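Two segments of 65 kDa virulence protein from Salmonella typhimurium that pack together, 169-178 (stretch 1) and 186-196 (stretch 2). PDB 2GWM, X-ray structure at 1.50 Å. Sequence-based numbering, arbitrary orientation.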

# COMPACT_ATOMS: atom_id res chain seq x y z
N ASP A 169 20.35 -6.60 -18.23
CA ASP A 169 19.02 -6.03 -18.22
C ASP A 169 18.56 -5.65 -16.83
O ASP A 169 18.10 -4.56 -16.61
CB ASP A 169 18.05 -7.01 -18.89
CG ASP A 169 16.58 -6.51 -18.98
OD1 ASP A 169 16.29 -5.32 -19.06
OD2 ASP A 169 15.71 -7.42 -18.98
N PHE A 170 18.73 -6.57 -15.91
CA PHE A 170 18.41 -6.27 -14.50
C PHE A 170 19.24 -5.13 -13.98
O PHE A 170 18.73 -4.21 -13.33
CB PHE A 170 18.60 -7.50 -13.67
CG PHE A 170 18.52 -7.29 -12.19
CD1 PHE A 170 17.27 -7.30 -11.57
CD2 PHE A 170 19.64 -7.12 -11.43
CE1 PHE A 170 17.23 -7.19 -10.17
CE2 PHE A 170 19.58 -7.03 -10.09
CZ PHE A 170 18.34 -7.00 -9.49
N ALA A 171 20.57 -5.19 -14.20
CA ALA A 171 21.47 -4.18 -13.65
C ALA A 171 21.06 -2.79 -14.17
O ALA A 171 21.09 -1.78 -13.44
CB ALA A 171 22.87 -4.47 -14.07
N SER A 172 20.73 -2.70 -15.46
CA SER A 172 20.35 -1.45 -16.09
C SER A 172 19.01 -1.00 -15.54
O SER A 172 18.89 0.16 -15.16
CB SER A 172 20.23 -1.63 -17.59
OG SER A 172 19.97 -0.41 -18.25
N GLN A 173 18.03 -1.91 -15.48
CA GLN A 173 16.72 -1.46 -14.95
C GLN A 173 16.85 -0.98 -13.55
O GLN A 173 16.26 0.02 -13.13
CB GLN A 173 15.70 -2.57 -15.11
CG GLN A 173 15.30 -2.84 -16.56
CD GLN A 173 14.00 -3.59 -16.69
OE1 GLN A 173 13.06 -3.38 -15.93
NE2 GLN A 173 13.94 -4.46 -17.66
N LEU A 174 17.60 -1.71 -12.75
CA LEU A 174 17.77 -1.33 -11.36
C LEU A 174 18.44 0.03 -11.24
O LEU A 174 18.08 0.85 -10.41
CB LEU A 174 18.58 -2.39 -10.62
CG LEU A 174 18.61 -2.29 -9.12
CD1 LEU A 174 17.25 -2.35 -8.54
CD2 LEU A 174 19.49 -3.32 -8.55
N SER A 175 19.41 0.31 -12.11
CA SER A 175 20.15 1.54 -12.06
C SER A 175 19.28 2.76 -12.40
O SER A 175 19.64 3.87 -12.07
CB SER A 175 21.31 1.48 -13.05
OG SER A 175 20.90 1.68 -14.38
N LYS A 176 18.16 2.49 -13.06
CA LYS A 176 17.22 3.55 -13.49
C LYS A 176 16.07 3.70 -12.52
O LYS A 176 15.17 4.51 -12.73
CB LYS A 176 16.77 3.29 -14.95
CG LYS A 176 17.98 3.28 -15.88
CD LYS A 176 17.64 3.39 -17.32
CE LYS A 176 18.88 3.39 -18.18
NZ LYS A 176 18.53 4.03 -19.49
N LEU A 177 16.11 2.94 -11.42
CA LEU A 177 15.21 3.17 -10.25
C LEU A 177 15.95 4.01 -9.19
O LEU A 177 17.13 3.94 -9.05
CB LEU A 177 14.69 1.82 -9.72
CG LEU A 177 13.97 0.92 -10.72
CD1 LEU A 177 13.58 -0.40 -10.14
CD2 LEU A 177 12.75 1.56 -11.33
N ARG A 178 15.24 4.82 -8.39
CA ARG A 178 15.88 5.47 -7.21
C ARG A 178 15.55 4.56 -6.02
O ARG A 178 14.43 4.16 -5.81
CB ARG A 178 15.39 6.90 -6.89
CG ARG A 178 16.15 7.57 -5.66
CD ARG A 178 15.83 9.07 -5.44
NE ARG A 178 15.61 9.44 -4.02
CZ ARG A 178 15.05 10.58 -3.60
NH1 ARG A 178 14.66 11.51 -4.48
NH2 ARG A 178 14.88 10.81 -2.30
N ASP A 186 21.16 -2.51 0.76
CA ASP A 186 22.05 -3.47 0.05
C ASP A 186 21.37 -4.03 -1.14
O ASP A 186 20.54 -4.91 -1.02
CB ASP A 186 22.47 -4.62 0.98
CG ASP A 186 23.48 -5.58 0.31
OD1 ASP A 186 23.84 -5.33 -0.90
OD2 ASP A 186 23.92 -6.55 0.97
N THR A 187 21.72 -3.52 -2.31
CA THR A 187 21.09 -3.99 -3.51
C THR A 187 21.34 -5.47 -3.84
O THR A 187 20.57 -6.03 -4.64
CB THR A 187 21.42 -3.14 -4.76
OG1 THR A 187 22.84 -3.15 -4.91
CG2 THR A 187 20.88 -1.75 -4.59
N ASN A 188 22.34 -6.07 -3.22
CA ASN A 188 22.58 -7.48 -3.47
C ASN A 188 21.44 -8.37 -2.95
O ASN A 188 21.34 -9.53 -3.33
CB ASN A 188 23.90 -7.95 -2.94
CG ASN A 188 25.10 -7.25 -3.60
OD1 ASN A 188 26.06 -6.86 -2.91
ND2 ASN A 188 25.02 -7.00 -4.85
N ARG A 189 20.60 -7.81 -2.07
CA ARG A 189 19.42 -8.50 -1.55
C ARG A 189 18.29 -8.65 -2.57
O ARG A 189 17.39 -9.44 -2.38
CB ARG A 189 18.80 -7.70 -0.39
CG ARG A 189 19.71 -7.58 0.81
CD ARG A 189 19.15 -6.59 1.90
NE ARG A 189 17.79 -6.99 2.25
CZ ARG A 189 16.75 -6.18 2.51
NH1 ARG A 189 16.82 -4.85 2.47
NH2 ARG A 189 15.58 -6.76 2.82
N ILE A 190 18.35 -7.91 -3.67
CA ILE A 190 17.25 -7.86 -4.59
C ILE A 190 17.23 -9.06 -5.49
O ILE A 190 18.25 -9.35 -6.16
CB ILE A 190 17.25 -6.56 -5.43
CG1 ILE A 190 17.21 -5.33 -4.49
CG2 ILE A 190 16.12 -6.51 -6.43
CD1 ILE A 190 17.48 -4.06 -5.22
N LYS A 191 16.07 -9.72 -5.55
CA LYS A 191 15.90 -10.88 -6.37
C LYS A 191 15.22 -10.58 -7.70
O LYS A 191 15.49 -11.22 -8.72
CB LYS A 191 15.08 -11.92 -5.63
CG LYS A 191 14.98 -13.24 -6.35
CD LYS A 191 15.06 -14.36 -5.29
CE LYS A 191 15.41 -15.68 -5.89
NZ LYS A 191 14.24 -16.26 -6.59
N ARG A 192 14.38 -9.57 -7.73
CA ARG A 192 13.62 -9.28 -8.92
C ARG A 192 13.06 -7.87 -8.89
O ARG A 192 12.84 -7.27 -7.82
CB ARG A 192 12.49 -10.29 -9.06
CG ARG A 192 11.43 -10.04 -8.00
CD ARG A 192 10.35 -11.11 -8.02
NE ARG A 192 10.79 -12.47 -7.71
CZ ARG A 192 11.05 -12.93 -6.48
NH1 ARG A 192 11.00 -12.11 -5.45
NH2 ARG A 192 11.40 -14.22 -6.29
N ILE A 193 12.85 -7.36 -10.07
CA ILE A 193 12.01 -6.21 -10.36
C ILE A 193 10.78 -6.70 -11.05
O ILE A 193 10.85 -7.49 -11.97
CB ILE A 193 12.76 -5.14 -11.25
CG1 ILE A 193 14.06 -4.67 -10.60
CG2 ILE A 193 11.81 -3.97 -11.64
CD1 ILE A 193 14.99 -4.04 -11.61
N ILE A 194 9.64 -6.16 -10.62
CA ILE A 194 8.39 -6.45 -11.27
C ILE A 194 7.87 -5.13 -11.76
O ILE A 194 7.62 -4.22 -11.00
CB ILE A 194 7.36 -7.11 -10.38
CG1 ILE A 194 7.92 -8.36 -9.74
CG2 ILE A 194 6.11 -7.44 -11.21
CD1 ILE A 194 6.95 -9.06 -8.81
N ASN A 195 7.70 -5.05 -13.08
CA ASN A 195 7.12 -3.89 -13.78
C ASN A 195 5.62 -4.15 -13.87
O ASN A 195 5.18 -5.13 -14.47
CB ASN A 195 7.75 -3.72 -15.16
CG ASN A 195 9.22 -3.48 -15.09
OD1 ASN A 195 10.04 -4.28 -15.65
ND2 ASN A 195 9.57 -2.37 -14.49
N MET A 196 4.86 -3.24 -13.31
CA MET A 196 3.41 -3.35 -13.15
C MET A 196 2.73 -2.11 -13.66
O MET A 196 3.36 -1.06 -13.78
CB MET A 196 3.00 -3.41 -11.65
CG MET A 196 3.62 -4.44 -10.91
SD MET A 196 2.92 -4.47 -9.29
CE MET A 196 2.93 -6.17 -9.02

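A helix laid against the face of a β-strand is among the commonest ways in which a chain builds a small hydrophobic contact, and these two segments show the principle in compact form. Stretch 1 carries on a helix that began earlier in the chain, with backbone hydrogen bonds such as Leu 174 N to Phe 170 O (2.8 Å); farther on, Leu 177 N bonds to Leu 174 O at 3.0 Å. Stretch 2 opens with a 3-10 turn at residues 187-189, where Ile 190 N bonds to Thr 187 O (3.1 Å), and becomes a strand from Arg 192 onward. The axes of helix and strand approach to 9.5 Å and their directions differ by 66°; the contact also takes in residues before the strand. The nearest alpha carbons, CA of Leu 174 and CA of Ile 193, lie 7.6 Å apart.

Ile 193 stands at the centre. Strand geometry turns successive side chains to alternate sides: Ile 193 and Asn 195 point toward the helix, while Arg 192 and Ile 194 point away. With chi1 near -57° and chi2 at 160°, Ile 193 extends its CD1 into a pocket formed by four residues of stretch 1. Ile 193 CD1 lies 4.0 Å from Phe 170 CD1, 3.9 Å from Gln 173 CB, 4.1 Å from Leu 174 CB and 4.2 Å from Leu 177 CD1. Ile 193 CD1 also lies 3.7 Å from Leu 174 N. Ile 193 accordingly has the largest area covered by the opposing stretch, 96 Å².

Ile 190 extends the apolar patch. Ile 190 CG2 meets the edge of the ring, 3.8 Å from Phe 170 CZ, and Ile 190 CD1 lies 3.7 Å from Leu 174 CD1. The CA-to-CB bond of Phe 170 points sideways to stretch 2, but the ring comes nearer; that of Leu 174 points toward it, and Leu 174 CD2 comes 4.3 Å from Thr 187 CB. Phe 170, Ile 190 and Ile 193 are buried, which suits side chains without polar groups.

Gln 173, partly exposed, combines two roles: its aliphatic CB joins the apolar packing, while Gln 173 NE2 donates a hydrogen bond to Asp 169 OD1 (2.9 Å), one helical turn back, which satisfies the amide nitrogen. No clear hydrogen bond crosses between the stretches. Altogether 386 Å² is buried, and the contact rests chiefly on the close fit of branched aliphatic side chains and one aromatic ring.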